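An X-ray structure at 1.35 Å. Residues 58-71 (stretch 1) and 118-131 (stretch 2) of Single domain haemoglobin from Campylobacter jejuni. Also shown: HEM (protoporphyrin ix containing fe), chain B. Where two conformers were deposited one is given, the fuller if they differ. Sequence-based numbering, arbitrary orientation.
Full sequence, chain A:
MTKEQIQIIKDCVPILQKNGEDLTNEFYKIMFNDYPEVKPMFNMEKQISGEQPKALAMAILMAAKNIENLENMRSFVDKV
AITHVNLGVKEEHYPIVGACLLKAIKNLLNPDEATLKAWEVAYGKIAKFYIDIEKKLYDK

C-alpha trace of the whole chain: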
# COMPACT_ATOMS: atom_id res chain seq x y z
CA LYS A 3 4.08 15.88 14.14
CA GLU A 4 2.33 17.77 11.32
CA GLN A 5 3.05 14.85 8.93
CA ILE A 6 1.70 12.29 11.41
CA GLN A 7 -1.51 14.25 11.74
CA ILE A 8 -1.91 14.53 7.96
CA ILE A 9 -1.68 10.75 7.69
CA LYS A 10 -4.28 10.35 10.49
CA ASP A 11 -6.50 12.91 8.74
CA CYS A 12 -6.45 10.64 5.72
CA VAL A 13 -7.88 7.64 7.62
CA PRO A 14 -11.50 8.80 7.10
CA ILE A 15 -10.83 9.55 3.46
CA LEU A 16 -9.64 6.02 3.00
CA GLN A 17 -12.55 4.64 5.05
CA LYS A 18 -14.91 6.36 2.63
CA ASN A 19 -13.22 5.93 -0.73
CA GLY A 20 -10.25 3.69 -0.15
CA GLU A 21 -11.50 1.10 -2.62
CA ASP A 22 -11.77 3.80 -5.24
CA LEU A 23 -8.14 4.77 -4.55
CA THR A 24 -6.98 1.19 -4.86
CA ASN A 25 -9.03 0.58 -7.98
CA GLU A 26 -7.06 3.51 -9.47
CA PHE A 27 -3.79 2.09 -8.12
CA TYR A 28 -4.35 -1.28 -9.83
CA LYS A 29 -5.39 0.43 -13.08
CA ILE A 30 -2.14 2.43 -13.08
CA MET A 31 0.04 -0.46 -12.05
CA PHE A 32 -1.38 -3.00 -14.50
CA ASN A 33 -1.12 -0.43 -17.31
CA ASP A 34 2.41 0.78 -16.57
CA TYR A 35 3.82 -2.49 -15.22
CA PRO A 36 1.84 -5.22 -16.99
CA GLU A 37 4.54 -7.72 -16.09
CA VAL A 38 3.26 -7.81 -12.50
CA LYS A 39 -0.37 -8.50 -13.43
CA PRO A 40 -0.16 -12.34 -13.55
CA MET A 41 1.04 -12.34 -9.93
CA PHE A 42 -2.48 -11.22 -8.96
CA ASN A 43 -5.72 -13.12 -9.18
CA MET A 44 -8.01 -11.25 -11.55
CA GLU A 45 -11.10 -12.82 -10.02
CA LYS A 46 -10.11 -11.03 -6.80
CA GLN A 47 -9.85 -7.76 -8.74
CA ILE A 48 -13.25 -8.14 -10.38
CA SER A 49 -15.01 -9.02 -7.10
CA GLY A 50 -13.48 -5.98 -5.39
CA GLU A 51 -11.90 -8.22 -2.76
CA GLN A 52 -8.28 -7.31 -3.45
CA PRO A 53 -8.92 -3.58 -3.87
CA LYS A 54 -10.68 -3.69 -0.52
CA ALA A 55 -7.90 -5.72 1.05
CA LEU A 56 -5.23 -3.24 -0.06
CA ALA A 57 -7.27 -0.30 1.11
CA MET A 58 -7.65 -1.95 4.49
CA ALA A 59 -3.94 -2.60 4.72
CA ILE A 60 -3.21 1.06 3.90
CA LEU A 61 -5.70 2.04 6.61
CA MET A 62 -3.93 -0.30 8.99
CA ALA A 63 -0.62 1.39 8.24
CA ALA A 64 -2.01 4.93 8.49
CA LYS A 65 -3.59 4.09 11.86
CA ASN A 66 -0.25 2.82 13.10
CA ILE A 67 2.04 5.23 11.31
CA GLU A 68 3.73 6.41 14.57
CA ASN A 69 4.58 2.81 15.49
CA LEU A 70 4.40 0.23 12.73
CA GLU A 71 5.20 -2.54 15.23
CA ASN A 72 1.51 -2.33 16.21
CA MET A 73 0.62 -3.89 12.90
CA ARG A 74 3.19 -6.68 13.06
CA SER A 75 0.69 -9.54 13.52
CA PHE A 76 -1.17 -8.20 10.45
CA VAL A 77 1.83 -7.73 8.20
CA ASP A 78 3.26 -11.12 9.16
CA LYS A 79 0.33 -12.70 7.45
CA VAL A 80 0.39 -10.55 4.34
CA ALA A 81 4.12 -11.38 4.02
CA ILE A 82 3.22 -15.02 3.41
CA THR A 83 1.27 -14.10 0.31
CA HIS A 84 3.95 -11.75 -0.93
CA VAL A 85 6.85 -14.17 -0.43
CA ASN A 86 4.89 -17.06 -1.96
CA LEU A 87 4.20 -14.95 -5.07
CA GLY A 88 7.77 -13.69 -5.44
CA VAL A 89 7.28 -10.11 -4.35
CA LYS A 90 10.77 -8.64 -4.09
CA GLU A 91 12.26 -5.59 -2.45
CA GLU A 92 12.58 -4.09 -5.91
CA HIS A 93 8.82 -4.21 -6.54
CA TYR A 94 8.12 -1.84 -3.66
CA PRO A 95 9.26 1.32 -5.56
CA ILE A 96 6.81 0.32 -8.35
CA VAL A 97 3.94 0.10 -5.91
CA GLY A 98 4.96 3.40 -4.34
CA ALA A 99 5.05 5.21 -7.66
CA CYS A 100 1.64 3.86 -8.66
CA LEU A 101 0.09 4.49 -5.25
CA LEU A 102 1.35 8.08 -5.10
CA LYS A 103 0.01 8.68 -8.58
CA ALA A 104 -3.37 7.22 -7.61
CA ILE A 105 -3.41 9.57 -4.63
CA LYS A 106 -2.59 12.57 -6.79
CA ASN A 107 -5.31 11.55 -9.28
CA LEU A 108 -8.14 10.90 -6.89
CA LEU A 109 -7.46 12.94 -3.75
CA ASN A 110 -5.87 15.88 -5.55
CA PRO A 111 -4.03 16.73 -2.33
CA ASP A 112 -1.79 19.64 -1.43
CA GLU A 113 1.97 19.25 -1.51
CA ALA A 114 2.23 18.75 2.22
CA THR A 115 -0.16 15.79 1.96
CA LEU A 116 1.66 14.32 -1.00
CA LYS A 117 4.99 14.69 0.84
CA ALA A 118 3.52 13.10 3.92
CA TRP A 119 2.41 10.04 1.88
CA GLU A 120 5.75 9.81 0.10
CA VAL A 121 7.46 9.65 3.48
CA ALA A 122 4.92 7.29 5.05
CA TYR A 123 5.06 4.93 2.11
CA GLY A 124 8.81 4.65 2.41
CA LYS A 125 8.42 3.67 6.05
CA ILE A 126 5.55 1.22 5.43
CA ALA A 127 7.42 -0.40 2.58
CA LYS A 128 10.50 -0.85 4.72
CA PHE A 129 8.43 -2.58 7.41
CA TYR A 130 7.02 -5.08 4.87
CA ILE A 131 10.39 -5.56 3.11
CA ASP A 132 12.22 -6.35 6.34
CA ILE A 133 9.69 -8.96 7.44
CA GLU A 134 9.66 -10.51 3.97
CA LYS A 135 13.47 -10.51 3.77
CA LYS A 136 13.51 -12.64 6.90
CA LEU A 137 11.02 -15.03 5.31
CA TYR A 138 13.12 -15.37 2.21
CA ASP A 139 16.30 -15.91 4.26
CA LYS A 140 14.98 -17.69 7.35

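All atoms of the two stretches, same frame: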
# COMPACT_ATOMS: atom_id res chain seq x y z
N MET A 58 -7.66 -1.66 3.08
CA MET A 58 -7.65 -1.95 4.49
C MET A 58 -6.26 -2.06 5.07
O MET A 58 -6.03 -1.66 6.20
CB MET A 58 -8.47 -3.23 4.73
CG MET A 58 -10.03 -3.02 4.63
SD MET A 58 -10.61 -2.11 6.07
CE MET A 58 -10.89 -3.50 7.21
N ALA A 59 -5.33 -2.56 4.28
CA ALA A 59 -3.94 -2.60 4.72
C ALA A 59 -3.33 -1.19 4.80
O ALA A 59 -2.50 -0.93 5.69
CB ALA A 59 -3.14 -3.43 3.79
N ILE A 60 -3.69 -0.31 3.84
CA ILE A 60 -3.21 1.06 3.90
C ILE A 60 -3.80 1.72 5.13
O ILE A 60 -3.10 2.45 5.83
CB ILE A 60 -3.51 1.81 2.57
CG1 ILE A 60 -2.73 1.16 1.43
CG2 ILE A 60 -3.09 3.27 2.70
CD1 ILE A 60 -3.12 1.62 0.05
N LEU A 61 -5.09 1.51 5.39
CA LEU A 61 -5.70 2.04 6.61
C LEU A 61 -4.96 1.56 7.84
O LEU A 61 -4.76 2.31 8.79
CB LEU A 61 -7.14 1.59 6.71
CG LEU A 61 -8.12 2.42 5.88
CD1 LEU A 61 -9.40 1.66 5.67
CD2 LEU A 61 -8.42 3.72 6.60
N MET A 62 -4.64 0.27 7.86
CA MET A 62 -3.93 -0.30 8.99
C MET A 62 -2.61 0.41 9.21
O MET A 62 -2.22 0.66 10.34
CB MET A 62 -3.69 -1.80 8.77
CG MET A 62 -3.20 -2.55 9.95
SD MET A 62 -4.52 -2.58 11.25
CE MET A 62 -3.90 -3.97 12.19
N ALA A 63 -1.91 0.72 8.12
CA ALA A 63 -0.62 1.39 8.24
C ALA A 63 -0.81 2.84 8.70
O ALA A 63 -0.09 3.34 9.56
CB ALA A 63 0.11 1.33 6.91
N ALA A 64 -1.77 3.53 8.11
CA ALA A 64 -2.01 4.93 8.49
C ALA A 64 -2.38 5.04 9.97
O ALA A 64 -1.91 5.91 10.68
CB ALA A 64 -3.10 5.54 7.60
N LYS A 65 -3.23 4.12 10.45
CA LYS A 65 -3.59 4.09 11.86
C LYS A 65 -2.39 3.90 12.77
O LYS A 65 -2.35 4.44 13.87
CB LYS A 65 -4.56 2.95 12.16
CG LYS A 65 -5.99 3.13 11.65
CD LYS A 65 -6.81 1.81 11.74
CE LYS A 65 -6.74 1.15 13.10
NZ LYS A 65 -7.48 1.83 14.19
N ASN A 66 -1.41 3.15 12.29
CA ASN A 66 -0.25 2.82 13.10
C ASN A 66 1.02 3.52 12.65
O ASN A 66 2.14 3.08 12.96
CB ASN A 66 -0.05 1.30 13.12
CG ASN A 66 -1.20 0.57 13.79
OD1 ASN A 66 -2.02 -0.09 13.12
ND2 ASN A 66 -1.28 0.72 15.10
N ILE A 67 0.85 4.62 11.93
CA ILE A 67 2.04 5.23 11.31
C ILE A 67 3.14 5.69 12.31
O ILE A 67 4.32 5.68 11.97
CB ILE A 67 1.64 6.37 10.39
CG1 ILE A 67 2.83 6.75 9.48
CG2 ILE A 67 1.17 7.55 11.22
CD1 ILE A 67 3.31 5.61 8.62
N GLU A 68 2.76 6.02 13.54
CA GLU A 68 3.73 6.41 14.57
C GLU A 68 4.49 5.21 15.13
O GLU A 68 5.55 5.37 15.73
CB GLU A 68 3.02 7.11 15.72
CG GLU A 68 2.47 8.47 15.35
CD GLU A 68 1.69 9.10 16.48
OE1 GLU A 68 0.47 8.83 16.58
OE2 GLU A 68 2.28 9.84 17.30
N ASN A 69 3.93 4.01 14.99
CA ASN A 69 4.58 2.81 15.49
C ASN A 69 4.11 1.60 14.71
O ASN A 69 3.12 0.95 15.10
CB ASN A 69 4.28 2.65 16.98
CG ASN A 69 4.99 1.46 17.61
OD1 ASN A 69 4.74 1.12 18.79
ND2 ASN A 69 5.88 0.83 16.84
N LEU A 70 4.82 1.30 13.62
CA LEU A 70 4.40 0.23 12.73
C LEU A 70 4.47 -1.15 13.38
O LEU A 70 3.87 -2.09 12.87
CB LEU A 70 5.18 0.27 11.41
CG LEU A 70 4.96 1.52 10.56
CD1 LEU A 70 5.86 1.46 9.32
CD2 LEU A 70 3.50 1.70 10.15
N GLU A 71 5.17 -1.28 14.51
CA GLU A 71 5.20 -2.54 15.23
C GLU A 71 3.81 -2.97 15.63
O GLU A 71 3.60 -4.14 15.85
CB GLU A 71 6.05 -2.45 16.50
CG GLU A 71 7.53 -2.40 16.23
CD GLU A 71 8.03 -3.66 15.57
OE1 GLU A 71 7.39 -4.74 15.75
OE2 GLU A 71 9.06 -3.59 14.87
N ALA A 118 3.74 13.92 2.76
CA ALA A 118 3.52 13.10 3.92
C ALA A 118 3.33 11.64 3.48
O ALA A 118 3.84 10.74 4.12
CB ALA A 118 2.35 13.63 4.74
N TRP A 119 2.62 11.42 2.37
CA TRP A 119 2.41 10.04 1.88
C TRP A 119 3.66 9.45 1.27
O TRP A 119 3.91 8.25 1.37
CB TRP A 119 1.25 10.03 0.86
CG TRP A 119 -0.08 9.84 1.59
CD1 TRP A 119 -1.02 10.80 1.90
CD2 TRP A 119 -0.52 8.65 2.23
NE1 TRP A 119 -2.04 10.24 2.64
CE2 TRP A 119 -1.73 8.93 2.88
CE3 TRP A 119 0.01 7.36 2.33
CZ2 TRP A 119 -2.46 7.95 3.55
CZ3 TRP A 119 -0.70 6.40 3.00
CH2 TRP A 119 -1.90 6.71 3.63
N GLU A 120 4.49 10.30 0.66
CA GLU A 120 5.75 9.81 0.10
C GLU A 120 6.62 9.27 1.24
O GLU A 120 7.19 8.18 1.17
CB GLU A 120 6.53 10.92 -0.60
CG GLU A 120 5.84 11.50 -1.81
CD GLU A 120 6.73 12.48 -2.55
OE1 GLU A 120 7.78 12.89 -1.98
OE2 GLU A 120 6.39 12.83 -3.69
N VAL A 121 6.70 10.05 2.32
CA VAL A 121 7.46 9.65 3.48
C VAL A 121 6.87 8.40 4.17
O VAL A 121 7.60 7.44 4.52
CB VAL A 121 7.55 10.83 4.47
CG1 VAL A 121 8.20 10.43 5.75
CG2 VAL A 121 8.35 11.99 3.85
N ALA A 122 5.57 8.41 4.40
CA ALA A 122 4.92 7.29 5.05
C ALA A 122 5.10 6.03 4.24
O ALA A 122 5.36 4.99 4.80
CB ALA A 122 3.45 7.55 5.24
N TYR A 123 4.91 6.12 2.93
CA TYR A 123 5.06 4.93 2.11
C TYR A 123 6.46 4.33 2.26
O TYR A 123 6.64 3.13 2.37
CB TYR A 123 4.75 5.15 0.63
CG TYR A 123 4.93 3.85 -0.14
CD1 TYR A 123 3.92 2.88 -0.13
CD2 TYR A 123 6.12 3.53 -0.74
CE1 TYR A 123 4.08 1.69 -0.74
CE2 TYR A 123 6.29 2.33 -1.39
CZ TYR A 123 5.27 1.39 -1.35
OH TYR A 123 5.45 0.18 -1.98
N GLY A 124 7.49 5.18 2.25
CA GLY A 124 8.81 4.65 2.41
C GLY A 124 8.92 3.84 3.69
O GLY A 124 9.54 2.78 3.71
N LYS A 125 8.34 4.35 4.77
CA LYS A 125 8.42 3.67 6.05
C LYS A 125 7.62 2.36 6.07
O LYS A 125 8.07 1.35 6.61
CB LYS A 125 7.93 4.59 7.15
CG LYS A 125 8.85 5.77 7.40
CD LYS A 125 8.22 6.75 8.36
CE LYS A 125 9.13 7.95 8.62
NZ LYS A 125 8.66 8.72 9.81
N ILE A 126 6.44 2.37 5.48
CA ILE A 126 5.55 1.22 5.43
C ILE A 126 6.20 0.13 4.59
O ILE A 126 6.29 -1.02 4.97
CB ILE A 126 4.22 1.66 4.83
CG1 ILE A 126 3.50 2.61 5.76
CG2 ILE A 126 3.33 0.46 4.59
CD1 ILE A 126 2.38 3.35 5.09
N ALA A 127 6.74 0.54 3.45
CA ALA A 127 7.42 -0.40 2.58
C ALA A 127 8.57 -1.06 3.29
O ALA A 127 8.76 -2.26 3.15
CB ALA A 127 7.88 0.28 1.31
N LYS A 128 9.37 -0.28 4.01
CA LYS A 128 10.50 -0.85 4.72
C LYS A 128 10.05 -1.90 5.74
O LYS A 128 10.70 -2.93 5.90
CB LYS A 128 11.29 0.26 5.43
CG LYS A 128 12.38 -0.27 6.35
CD LYS A 128 13.16 0.88 6.96
CE LYS A 128 14.51 0.45 7.49
NZ LYS A 128 14.45 -0.73 8.36
N PHE A 129 8.96 -1.62 6.44
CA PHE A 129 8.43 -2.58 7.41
C PHE A 129 8.06 -3.92 6.75
O PHE A 129 8.41 -4.99 7.27
CB PHE A 129 7.23 -1.97 8.12
CG PHE A 129 6.78 -2.72 9.33
CD1 PHE A 129 7.51 -2.70 10.50
CD2 PHE A 129 5.62 -3.47 9.29
CE1 PHE A 129 7.08 -3.38 11.62
CE2 PHE A 129 5.20 -4.19 10.40
CZ PHE A 129 5.93 -4.15 11.55
N TYR A 130 7.38 -3.86 5.61
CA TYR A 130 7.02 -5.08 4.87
C TYR A 130 8.27 -5.78 4.33
O TYR A 130 8.46 -7.00 4.50
CB TYR A 130 6.11 -4.76 3.70
CG TYR A 130 4.63 -4.68 4.02
CD1 TYR A 130 4.11 -3.61 4.70
CD2 TYR A 130 3.76 -5.69 3.61
CE1 TYR A 130 2.77 -3.52 4.99
CE2 TYR A 130 2.43 -5.62 3.91
CZ TYR A 130 1.92 -4.55 4.59
OH TYR A 130 0.57 -4.56 4.88
N ILE A 131 9.16 -5.00 3.70
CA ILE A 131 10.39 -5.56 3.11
C ILE A 131 11.21 -6.32 4.14
O ILE A 131 11.71 -7.42 3.87
CB ILE A 131 11.24 -4.42 2.49
CG1 ILE A 131 10.58 -3.88 1.21
CG2 ILE A 131 12.64 -4.91 2.13
CD1 ILE A 131 11.14 -2.52 0.76
CHA HEM B . -1.65 -9.28 -1.78
CHB HEM B . -0.92 -5.33 0.87
CHC HEM B . 3.00 -4.35 -1.75
CHD HEM B . 1.87 -7.95 -4.80
C1A HEM B . -1.75 -8.37 -0.80
C2A HEM B . -2.73 -8.33 0.25
C3A HEM B . -2.55 -7.23 0.99
C4A HEM B . -1.43 -6.53 0.39
CMA HEM B . -3.36 -6.81 2.22
CAA HEM B . -3.80 -9.43 0.47
CBA HEM B . -3.17 -10.77 0.83
CGA HEM B . -3.03 -11.11 2.29
O1A HEM B . -3.68 -10.45 3.14
O2A HEM B . -2.29 -12.11 2.58
C1B HEM B . 0.19 -4.71 0.36
C2B HEM B . 0.77 -3.52 0.88
C3B HEM B . 1.86 -3.25 0.16
C4B HEM B . 2.00 -4.25 -0.84
CMB HEM B . 0.17 -2.68 2.01
CAB HEM B . 2.84 -2.06 0.25
CBB HEM B . 3.29 -1.63 1.41
C1C HEM B . 3.10 -5.25 -2.78
C2C HEM B . 4.11 -5.37 -3.78
C3C HEM B . 3.76 -6.34 -4.59
C4C HEM B . 2.49 -6.87 -4.19
CMC HEM B . 5.40 -4.53 -3.80
CAC HEM B . 4.56 -6.81 -5.80
CBC HEM B . 3.99 -6.74 -7.02
C1D HEM B . 0.81 -8.63 -4.23
C2D HEM B . 0.22 -9.75 -4.84
C3D HEM B . -0.88 -10.20 -3.94
C4D HEM B . -0.82 -9.29 -2.84
CMD HEM B . 0.63 -10.39 -6.15
CAD HEM B . -1.86 -11.35 -4.13
CBD HEM B . -3.21 -10.76 -4.52
CGD HEM B . -4.19 -11.77 -5.04
O1D HEM B . -4.81 -11.47 -6.07
O2D HEM B . -4.33 -12.84 -4.39
NA HEM B . -0.96 -7.24 -0.71
NB HEM B . 0.96 -5.15 -0.68
NC HEM B . 2.11 -6.19 -3.05
ND HEM B . 0.18 -8.35 -3.04
FE HEM B . 0.58 -6.75 -1.86
O HOH W 1 -0.36 -2.51 6.50

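The centre of this contact is apolar. Ala63 points toward stretch 2, and its CB lies 3.5 Å from Ile126 CD1. Ala63 has a small side chain, and the backbones are close here, with 6.8 Å between Ala63 CA and Ile126 CA. The two helices, 58-65 and 118-131, cross steeply, at 103° between their directions. Their axes come no nearer than 10.9 Å.

Beyond the first helix, a type I turn from Asn66 to Asn69 carries the chain on along stretch 2. Ile67 reaches in from this turn, and its CD1 packs 3.9 Å from Ala122 CB. Near the start of stretch 2, the end of the Trp119 side chain comes in toward stretch 1; its CH2 sits 3.8 Å from Ile60 CG2.

Leu70 has the largest covered area. Its CD1 lies 3.9 Å from Phe129 CB, while its CB sits over the ring face, 4.0 Å from the centroid, in a CH-pi contact. Glu71 OE2 approaches the same ring at its edge, 3.8 Å from Phe129 CE1.

No direct hydrogen bond joins the stretches. Water 1 bridges them instead: it donates to Ala59 O at 2.8 Å and hydrogen-bonds Tyr130 OH, also at 2.8 Å. The haem lies alongside, with its CMB 3.5 Å from Tyr130 OH.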